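Local structure of 1,3-alpha-isomaltosidase (5X3I) at residues Trp392-Glu400 and Arg429-Met440; Tyr350-His359 and Gly404-Ala412. The protein hydrolyses the alpha-1,3-glucosidic linkages of cyclobis-(1-6)-alpha-nigerosyl, a cyclic tetrasaccharide made from starch, to yield isomaltose inside the cell. The protein carries 1 engineered substitution. All blocks are in the same frame, centred on the assembly; numbering follows the deposited sequence.

Interaction 1. Residues Trp392-Glu400 and Arg429-Met440; sequences WQIPLQKTE and RNRGWWFPQALM
Lys398 lies across one face of the Phe435 ring, touching it through two atoms: its CE makes a CH-pi contact 3.6 Å from the ring centroid, while NZ, 4.5 Å from the same centroid, adds a cation-pi interaction. With chi1 at -68° and every later torsion close to 180°, the lysine runs straight over the ring at about a right angle to the phenylalanine side chain. Its ammonium goes on to the carbonyl oxygen of Glu339. Phe435 begins a type II turn that ends at Ala438, and Leu396 packs in beside both residues, its CB 3.8 Å from Ala438 CB. Further toward the barrel, Ile394 CD1 meets the edge of the Trp434 indole, 3.9 Å from CH2. The CH2 corner of Trp392 arrives there too, edge to edge with that indole. Past the turn, the backbones form a single antiparallel bridge between Gln397 and Leu439, a hydrogen-bonded pair in which Gln397 N reaches Leu439 O at 2.8 Å. Beyond it Thr399 OG1 donates to Gln437 O at 2.6 Å from above the carbonyl plane. Arg429 NE grips the same oxygen in a nearly straight bond (168°), that oxygen lying in the guanidinium plane, and Arg429 NH2 makes a weak bond to Thr399 OG1. With an alanine here, Gln437 O would lose one of its two donors, and the Thr399 hydroxyl, no longer met by NH2, is likely to be less firmly placed. Trp392 lies near the end of the third TIM-barrel strand, 388-393, and touches Ala471, the engineered replacement of the inferred nucleophile; its NE1 hydrogen-bonds to a glycerol, probably from the crystallisation liquor. Two donors on Gln437 O and the bridge thus fix the turn's backbone, while the lysine and aliphatic groups hold its aromatic end near the active site.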
loop_
_atom_site.group_PDB
_atom_site.type_symbol
_atom_site.label_atom_id
_atom_site.label_comp_id
_atom_site.label_asym_id
_atom_site.label_seq_id
_atom_site.Cartn_x
_atom_site.Cartn_y
_atom_site.Cartn_z
ATOM N N TRP A 392 2.242 1.120 -16.359
ATOM C CA TRP A 392 2.493 1.808 -15.093
ATOM C C TRP A 392 1.920 3.220 -15.085
ATOM O O TRP A 392 1.926 3.907 -16.100
ATOM C CB TRP A 392 3.998 1.845 -14.835
ATOM C CG TRP A 392 4.484 2.401 -13.513
ATOM C CD1 TRP A 392 4.629 1.720 -12.336
ATOM C CD2 TRP A 392 4.981 3.722 -13.271
ATOM N NE1 TRP A 392 5.150 2.547 -11.372
ATOM C CE2 TRP A 392 5.377 3.781 -11.920
ATOM C CE3 TRP A 392 5.114 4.864 -14.062
ATOM C CZ2 TRP A 392 5.894 4.938 -11.344
ATOM C CZ3 TRP A 392 5.632 6.010 -13.489
ATOM C CH2 TRP A 392 6.012 6.039 -12.141
ATOM N N GLN A 393 1.445 3.635 -13.916
ATOM C CA GLN A 393 0.909 4.963 -13.686
ATOM C C GLN A 393 1.324 5.489 -12.312
ATOM O O GLN A 393 1.580 4.711 -11.387
ATOM C CB GLN A 393 -0.612 4.958 -13.782
ATOM C CG GLN A 393 -1.153 4.771 -15.173
ATOM C CD GLN A 393 -0.977 6.018 -16.005
ATOM O OE1 GLN A 393 -1.712 6.986 -15.848
ATOM N NE2 GLN A 393 0.015 6.005 -16.879
ATOM N N ILE A 394 1.386 6.812 -12.209
ATOM C CA ILE A 394 1.637 7.507 -10.956
ATOM C C ILE A 394 0.722 8.739 -10.921
ATOM O O ILE A 394 0.529 9.383 -11.938
ATOM C CB ILE A 394 3.143 7.894 -10.831
ATOM C CG1 ILE A 394 3.466 8.480 -9.453
ATOM C CG2 ILE A 394 3.564 8.836 -11.951
ATOM C CD1 ILE A 394 3.666 7.436 -8.379
ATOM N N PRO A 395 0.149 9.074 -9.750
ATOM C CA PRO A 395 -0.753 10.233 -9.729
ATOM C C PRO A 395 -0.009 11.528 -9.431
ATOM O O PRO A 395 -0.271 12.168 -8.408
ATOM C CB PRO A 395 -1.720 9.891 -8.597
ATOM C CG PRO A 395 -0.852 9.126 -7.631
ATOM C CD PRO A 395 0.124 8.339 -8.474
ATOM N N LEU A 396 0.920 11.881 -10.310
ATOM C CA LEU A 396 1.778 13.047 -10.144
ATOM C C LEU A 396 2.074 13.685 -11.489
ATOM O O LEU A 396 2.322 12.985 -12.468
ATOM C CB LEU A 396 3.094 12.662 -9.470
ATOM C CG LEU A 396 3.016 12.166 -8.028
ATOM C CD1 LEU A 396 4.363 11.618 -7.567
ATOM C CD2 LEU A 396 2.540 13.297 -7.136
ATOM N N GLN A 397 2.064 15.008 -11.514
ATOM C CA GLN A 397 2.414 15.773 -12.691
ATOM C C GLN A 397 3.697 16.556 -12.438
ATOM O O GLN A 397 3.694 17.517 -11.674
ATOM C CB GLN A 397 1.285 16.721 -13.059
ATOM C CG GLN A 397 1.467 17.416 -14.386
ATOM C CD GLN A 397 1.249 16.466 -15.552
ATOM O OE1 GLN A 397 0.655 15.414 -15.388
ATOM N NE2 GLN A 397 1.746 16.832 -16.721
ATOM N N LYS A 398 4.775 16.149 -13.100
ATOM C CA LYS A 398 6.087 16.758 -12.914
ATOM C C LYS A 398 6.067 18.246 -13.227
ATOM O O LYS A 398 5.503 18.675 -14.229
ATOM C CB LYS A 398 7.135 16.068 -13.783
ATOM C CG LYS A 398 7.461 14.646 -13.372
ATOM C CD LYS A 398 8.678 14.148 -14.122
ATOM C CE LYS A 398 8.985 12.707 -13.795
ATOM N NZ LYS A 398 10.180 12.215 -14.512
ATOM N N THR A 399 6.609 19.030 -12.306
ATOM C CA THR A 399 6.768 20.468 -12.487
ATOM C C THR A 399 8.170 20.930 -12.899
ATOM O O THR A 399 8.382 22.110 -13.131
ATOM C CB THR A 399 6.393 21.193 -11.204
ATOM O OG1 THR A 399 7.164 20.659 -10.125
ATOM C CG2 THR A 399 4.928 20.974 -10.918
ATOM N N GLU A 400 9.119 20.007 -12.987
ATOM C CA GLU A 400 10.519 20.378 -13.175
ATOM C C GLU A 400 10.843 20.784 -14.610
ATOM O O GLU A 400 11.948 21.228 -14.896
ATOM C CB GLU A 400 11.433 19.232 -12.739
ATOM C CG GLU A 400 11.462 18.074 -13.709
ATOM C CD GLU A 400 11.772 16.754 -13.036
ATOM O OE1 GLU A 400 10.988 16.339 -12.157
ATOM O OE2 GLU A 400 12.797 16.134 -13.387
ATOM N N ARG A 429 2.701 20.715 -3.717
ATOM C CA ARG A 429 3.858 20.138 -4.338
ATOM C C ARG A 429 4.408 18.938 -3.593
ATOM O O ARG A 429 4.642 18.973 -2.432
ATOM C CB ARG A 429 4.961 21.150 -4.496
ATOM C CG ARG A 429 4.542 22.516 -4.942
ATOM C CD ARG A 429 4.127 22.586 -6.360
ATOM N NE ARG A 429 5.254 22.536 -7.263
ATOM C CZ ARG A 429 5.842 23.599 -7.775
ATOM N NH1 ARG A 429 5.415 24.767 -7.424
ATOM N NH2 ARG A 429 6.847 23.502 -8.605
ATOM N N ASN A 430 4.597 17.874 -4.321
ATOM C CA ASN A 430 5.121 16.643 -3.797
ATOM C C ASN A 430 6.336 16.896 -2.917
ATOM O O ASN A 430 7.313 17.411 -3.336
ATOM C CB ASN A 430 5.440 15.646 -4.905
ATOM C CG ASN A 430 5.687 14.243 -4.389
ATOM O OD1 ASN A 430 5.158 13.827 -3.425
ATOM N ND2 ASN A 430 6.457 13.531 -5.095
ATOM N N ARG A 431 6.151 16.596 -1.655
ATOM C CA ARG A 431 7.023 17.012 -0.576
ATOM C C ARG A 431 7.832 15.808 -0.411
ATOM O O ARG A 431 8.406 15.628 0.597
ATOM C CB ARG A 431 6.252 17.251 0.729
ATOM C CG ARG A 431 5.786 18.660 0.956
ATOM C CD ARG A 431 4.385 18.704 1.479
ATOM N NE ARG A 431 4.241 18.908 2.906
ATOM C CZ ARG A 431 3.454 19.849 3.432
ATOM N NH1 ARG A 431 2.775 20.676 2.649
ATOM N NH2 ARG A 431 3.328 19.988 4.743
ATOM N N GLY A 432 7.838 14.999 -1.459
ATOM C CA GLY A 432 8.366 13.680 -1.447
ATOM C C GLY A 432 9.757 13.852 -1.855
ATOM O O GLY A 432 10.163 14.958 -2.151
ATOM N N TRP A 433 10.478 12.731 -1.837
ATOM C CA TRP A 433 11.864 12.652 -2.267
ATOM C C TRP A 433 12.152 12.342 -3.737
ATOM O O TRP A 433 13.133 12.877 -4.259
ATOM C CB TRP A 433 12.681 11.760 -1.364
ATOM C CG TRP A 433 13.209 12.584 -0.389
ATOM C CD1 TRP A 433 14.294 13.393 -0.495
ATOM C CD2 TRP A 433 12.599 12.879 0.848
ATOM N NE1 TRP A 433 14.447 14.110 0.648
ATOM C CE2 TRP A 433 13.418 13.804 1.497
ATOM C CE3 TRP A 433 11.471 12.392 1.508
ATOM C CZ2 TRP A 433 13.131 14.267 2.765
ATOM C CZ3 TRP A 433 11.193 12.858 2.754
ATOM C CH2 TRP A 433 12.008 13.785 3.366
ATOM N N TRP A 434 11.285 11.578 -4.401
ATOM C CA TRP A 434 11.393 11.456 -5.910
ATOM C C TRP A 434 10.140 12.039 -6.654
ATOM O O TRP A 434 9.153 12.157 -6.079
ATOM C CB TRP A 434 11.765 9.984 -6.239
ATOM C CG TRP A 434 11.202 9.149 -7.382
ATOM C CD1 TRP A 434 11.934 8.491 -8.317
ATOM C CD2 TRP A 434 9.839 8.817 -7.657
ATOM N NE1 TRP A 434 11.133 7.797 -9.152
ATOM C CE2 TRP A 434 9.838 7.973 -8.771
ATOM C CE3 TRP A 434 8.631 9.156 -7.084
ATOM C CZ2 TRP A 434 8.682 7.482 -9.327
ATOM C CZ3 TRP A 434 7.499 8.670 -7.632
ATOM C CH2 TRP A 434 7.529 7.833 -8.745
ATOM N N PHE A 435 10.226 12.420 -7.910
ATOM C CA PHE A 435 9.213 13.229 -8.582
ATOM C C PHE A 435 9.054 14.543 -7.771
ATOM O O PHE A 435 8.009 14.784 -7.262
ATOM C CB PHE A 435 7.856 12.494 -8.687
ATOM C CG PHE A 435 7.664 11.685 -9.943
ATOM C CD1 PHE A 435 8.400 10.562 -10.165
ATOM C CD2 PHE A 435 6.743 12.062 -10.897
ATOM C CE1 PHE A 435 8.244 9.815 -11.295
ATOM C CE2 PHE A 435 6.549 11.316 -12.006
ATOM C CZ PHE A 435 7.306 10.188 -12.213
ATOM N N PRO A 436 10.123 15.341 -7.631
ATOM C CA PRO A 436 10.131 16.442 -6.667
ATOM C C PRO A 436 9.194 17.567 -7.057
ATOM O O PRO A 436 9.222 18.014 -8.200
ATOM C CB PRO A 436 11.579 16.922 -6.703
ATOM C CG PRO A 436 12.005 16.653 -8.111
ATOM C CD PRO A 436 11.317 15.364 -8.497
ATOM N N GLN A 437 8.394 18.029 -6.107
ATOM C CA GLN A 437 7.510 19.163 -6.329
ATOM C C GLN A 437 6.460 18.904 -7.403
ATOM O O GLN A 437 5.898 19.845 -7.951
ATOM C CB GLN A 437 8.328 20.394 -6.722
ATOM C CG GLN A 437 9.454 20.708 -5.770
ATOM C CD GLN A 437 8.953 21.397 -4.536
ATOM O OE1 GLN A 437 8.637 22.586 -4.569
ATOM N NE2 GLN A 437 8.855 20.654 -3.438
ATOM N N ALA A 438 6.166 17.638 -7.676
ATOM C CA ALA A 438 5.132 17.310 -8.650
ATOM C C ALA A 438 3.756 17.648 -8.082
ATOM O O ALA A 438 3.537 17.507 -6.890
ATOM C CB ALA A 438 5.208 15.837 -9.038
ATOM N N LEU A 439 2.838 18.096 -8.933
ATOM C CA LEU A 439 1.443 18.313 -8.524
ATOM C C LEU A 439 0.676 16.998 -8.429
ATOM O O LEU A 439 1.015 16.031 -9.100
ATOM C CB LEU A 439 0.724 19.238 -9.507
ATOM C CG LEU A 439 1.517 20.466 -9.940
ATOM C CD1 LEU A 439 0.722 21.299 -10.906
ATOM C CD2 LEU A 439 1.910 21.280 -8.716
ATOM N N MET A 440 -0.354 16.971 -7.595
ATOM C CA MET A 440 -1.258 15.827 -7.517
ATOM C C MET A 440 -2.589 16.186 -8.156
ATOM O O MET A 440 -3.206 17.161 -7.755
ATOM C CB MET A 440 -1.491 15.391 -6.064
ATOM C CG MET A 440 -0.284 14.797 -5.336
ATOM S SD MET A 440 -0.660 14.396 -3.603
ATOM C CE MET A 440 -1.585 12.877 -3.787
HETATM O O HOH W 1 9.017 17.337 -11.207
#

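Interaction 2. Residues Tyr350-His359 and Gly404-Ala412; sequences YAVTEDGSAH and GQVAADAAA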
loop_
_atom_site.group_PDB
_atom_site.type_symbol
_atom_site.label_atom_id
_atom_site.label_comp_id
_atom_site.label_asym_id
_atom_site.label_seq_id
_atom_site.Cartn_x
_atom_site.Cartn_y
_atom_site.Cartn_z
ATOM N N TYR A 350 4.622 14.236 -31.699
ATOM C CA TYR A 350 3.300 14.849 -31.738
ATOM C C TYR A 350 3.396 16.362 -31.591
ATOM O O TYR A 350 4.388 16.878 -31.103
ATOM C CB TYR A 350 2.418 14.277 -30.624
ATOM C CG TYR A 350 3.029 14.473 -29.262
ATOM C CD1 TYR A 350 4.017 13.620 -28.796
ATOM C CD2 TYR A 350 2.643 15.537 -28.452
ATOM C CE1 TYR A 350 4.601 13.812 -27.547
ATOM C CE2 TYR A 350 3.216 15.730 -27.202
ATOM C CZ TYR A 350 4.195 14.864 -26.763
ATOM O OH TYR A 350 4.766 15.045 -25.542
ATOM N N ALA A 351 2.348 17.068 -31.984
ATOM C CA ALA A 351 2.270 18.490 -31.705
ATOM C C ALA A 351 1.698 18.683 -30.305
ATOM O O ALA A 351 0.637 18.175 -30.006
ATOM C CB ALA A 351 1.414 19.195 -32.738
ATOM N N VAL A 352 2.411 19.413 -29.458
ATOM C CA VAL A 352 1.953 19.713 -28.101
ATOM C C VAL A 352 0.642 20.505 -28.108
ATOM O O VAL A 352 0.473 21.427 -28.890
ATOM C CB VAL A 352 3.027 20.510 -27.319
ATOM C CG1 VAL A 352 2.473 21.042 -25.992
ATOM C CG2 VAL A 352 4.271 19.659 -27.080
ATOM N N THR A 353 -0.294 20.145 -27.237
ATOM C CA THR A 353 -1.495 20.943 -27.106
ATOM C C THR A 353 -1.248 21.963 -25.995
ATOM O O THR A 353 -1.173 21.612 -24.808
ATOM C CB THR A 353 -2.742 20.058 -26.813
ATOM O OG1 THR A 353 -2.412 19.062 -25.844
ATOM C CG2 THR A 353 -3.197 19.344 -28.076
ATOM N N GLU A 354 -1.123 23.231 -26.402
ATOM C CA GLU A 354 -0.793 24.337 -25.505
ATOM C C GLU A 354 -1.825 24.464 -24.389
ATOM O O GLU A 354 -1.510 24.945 -23.313
ATOM C CB GLU A 354 -0.710 25.690 -26.259
ATOM C CG GLU A 354 0.526 25.949 -27.156
ATOM C CD GLU A 354 0.645 27.428 -27.638
ATOM O OE1 GLU A 354 0.200 27.744 -28.767
ATOM O OE2 GLU A 354 1.196 28.277 -26.891
ATOM N N ASP A 355 -3.056 24.041 -24.655
ATOM C CA ASP A 355 -4.146 24.244 -23.701
ATOM C C ASP A 355 -4.218 23.163 -22.617
ATOM O O ASP A 355 -5.037 23.236 -21.723
ATOM C CB ASP A 355 -5.480 24.313 -24.439
ATOM C CG ASP A 355 -5.797 23.038 -25.204
ATOM O OD1 ASP A 355 -4.971 22.110 -25.230
ATOM O OD2 ASP A 355 -6.875 22.972 -25.806
ATOM N N GLY A 356 -3.371 22.151 -22.713
ATOM C CA GLY A 356 -3.408 21.053 -21.766
ATOM C C GLY A 356 -4.533 20.056 -22.003
ATOM O O GLY A 356 -4.885 19.293 -21.110
ATOM N N SER A 357 -5.106 20.068 -23.199
ATOM C CA SER A 357 -6.123 19.094 -23.565
ATOM C C SER A 357 -5.473 17.744 -23.846
ATOM O O SER A 357 -4.301 17.674 -24.164
ATOM C CB SER A 357 -6.915 19.561 -24.787
ATOM O OG SER A 357 -6.063 19.788 -25.891
ATOM N N ALA A 358 -6.253 16.681 -23.727
ATOM C CA ALA A 358 -5.782 15.333 -23.990
ATOM C C ALA A 358 -5.549 15.076 -25.486
ATOM O O ALA A 358 -6.153 15.724 -26.325
ATOM C CB ALA A 358 -6.773 14.333 -23.438
ATOM N N HIS A 359 -4.687 14.112 -25.798
ATOM C CA HIS A 359 -4.381 13.724 -27.189
ATOM C C HIS A 359 -5.250 12.585 -27.697
ATOM O O HIS A 359 -5.667 11.733 -26.922
ATOM C CB HIS A 359 -2.919 13.302 -27.341
ATOM C CG HIS A 359 -1.951 14.434 -27.259
ATOM N ND1 HIS A 359 -1.753 15.319 -28.294
ATOM C CD2 HIS A 359 -1.133 14.832 -26.260
ATOM C CE1 HIS A 359 -0.858 16.220 -27.934
ATOM N NE2 HIS A 359 -0.465 15.945 -26.705
ATOM N N GLY A 404 7.129 21.726 -23.139
ATOM C CA GLY A 404 6.555 20.461 -23.555
ATOM C C GLY A 404 5.144 20.238 -23.051
ATOM O O GLY A 404 4.571 21.087 -22.373
ATOM N N GLN A 405 4.583 19.089 -23.399
ATOM C CA GLN A 405 3.245 18.735 -22.968
ATOM C C GLN A 405 3.125 18.696 -21.452
ATOM O O GLN A 405 2.105 19.083 -20.901
ATOM C CB GLN A 405 2.837 17.378 -23.529
ATOM C CG GLN A 405 1.374 17.111 -23.329
ATOM C CD GLN A 405 0.529 18.057 -24.143
ATOM O OE1 GLN A 405 0.656 18.111 -25.367
ATOM N NE2 GLN A 405 -0.330 18.818 -23.474
ATOM N N VAL A 406 4.173 18.218 -20.789
ATOM C CA VAL A 406 4.138 18.072 -19.349
ATOM C C VAL A 406 3.952 19.437 -18.666
ATOM O O VAL A 406 3.215 19.539 -17.689
ATOM C CB VAL A 406 5.411 17.356 -18.823
ATOM C CG1 VAL A 406 6.678 18.170 -19.116
ATOM C CG2 VAL A 406 5.277 17.040 -17.343
ATOM N N ALA A 407 4.592 20.478 -19.202
ATOM C CA ALA A 407 4.482 21.825 -18.646
ATOM C C ALA A 407 3.139 22.452 -18.985
ATOM O O ALA A 407 2.543 23.138 -18.157
ATOM C CB ALA A 407 5.615 22.712 -19.151
ATOM N N ALA A 408 2.668 22.211 -20.204
ATOM C CA ALA A 408 1.363 22.704 -20.605
ATOM C C ALA A 408 0.268 22.121 -19.708
ATOM O O ALA A 408 -0.646 22.825 -19.321
ATOM C CB ALA A 408 1.088 22.373 -22.057
ATOM N N ASP A 409 0.373 20.831 -19.389
ATOM C CA ASP A 409 -0.642 20.162 -18.577
ATOM C C ASP A 409 -0.599 20.640 -17.117
ATOM O O ASP A 409 -1.634 20.820 -16.495
ATOM C CB ASP A 409 -0.478 18.639 -18.647
ATOM C CG ASP A 409 -0.846 18.062 -20.032
ATOM O OD1 ASP A 409 -1.255 18.833 -20.913
ATOM O OD2 ASP A 409 -0.734 16.835 -20.228
ATOM N N ALA A 410 0.601 20.834 -16.581
ATOM C CA ALA A 410 0.743 21.321 -15.215
ATOM C C ALA A 410 0.112 22.705 -15.097
ATOM O O ALA A 410 -0.588 22.994 -14.138
ATOM C CB ALA A 410 2.197 21.359 -14.801
ATOM N N ALA A 411 0.354 23.545 -16.095
ATOM C CA ALA A 411 -0.205 24.886 -16.106
ATOM C C ALA A 411 -1.724 24.823 -16.194
ATOM O O ALA A 411 -2.408 25.571 -15.513
ATOM C CB ALA A 411 0.362 25.701 -17.253
ATOM N N ALA A 412 -2.244 23.931 -17.035
ATOM C CA ALA A 412 -3.681 23.738 -17.124
ATOM C C ALA A 412 -4.255 23.267 -15.790
ATOM O O ALA A 412 -5.347 23.652 -15.430
ATOM C CB ALA A 412 -4.025 22.751 -18.212
HETATM O O HOH W 2 6.218 17.376 -24.807
HETATM O O HOH W 3 -2.052 24.861 -20.713
HETATM O O HOH W 4 -2.474 16.380 -22.313
#
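Every direct hydrogen bond between the 350-359 loop and the helix runs through the Gln405 amide, with Thr353 and His359 as partners. Its OE1 takes two donors: Thr353 N at 2.9 Å, in the carbonyl plane on a lone pair, and His359 NE2 at 2.8 Å, from above that plane, the imidazole standing almost perpendicular to the amide (86°). Gln405 NE2 gives to Thr353 O at 3.2 Å and, within the helix, to Asp409 OD1 at 2.7 Å. With CG anti to the backbone N (chi1 -169°) and a bend at chi2, the amide swings over into the loop, and bonds at both its ends fix which way round it sits. His359 is itself held through ND1 by Asp363.

The 350-359 loop belongs to the TIM-barrel domain: it is part of the excursion after the second barrel strand, 330-333, and packs along the flank of helix 404-415, which follows the third. Its type I turn, Thr353 to Gly356, overlaps with an Asx turn in which Asp355 OD1 receives Ser357 N.

Packing is close at that turn. Gly356 CA lies 3.2 Å from Asp409 OD1, and a CB there would run into Ala412 CB. Ala408 CB rests 3.6 Å from Thr353 O, while Val352 CG1 lies against Gln405 OE1.

Three waters bridge the segments: one links Tyr350 OH to Gln405 N, another Glu354 O to Ala408 O, a third Ser357 O to Asp409 OD2.

Both contacts lie in the TIM-barrel domain and share a junction: strand 388-393 runs on through 394-400 into helix 404-415, so interaction 1 uses the start of this passage and interaction 2 the helix. They touch where Gln397 NE2 probably hydrogen-bonds to Val406 O and Leu439 CD1 packs on Ala410 O. Interaction 1 is the inner of the two, its centre about 17 Å from that of the chain and one end at the active site; it combines rings and aliphatic groups with a backbone bridge. Interaction 2, about 31 Å out and away from the annotated sites, has little apolar contact and relies on one glutamine amide and on water.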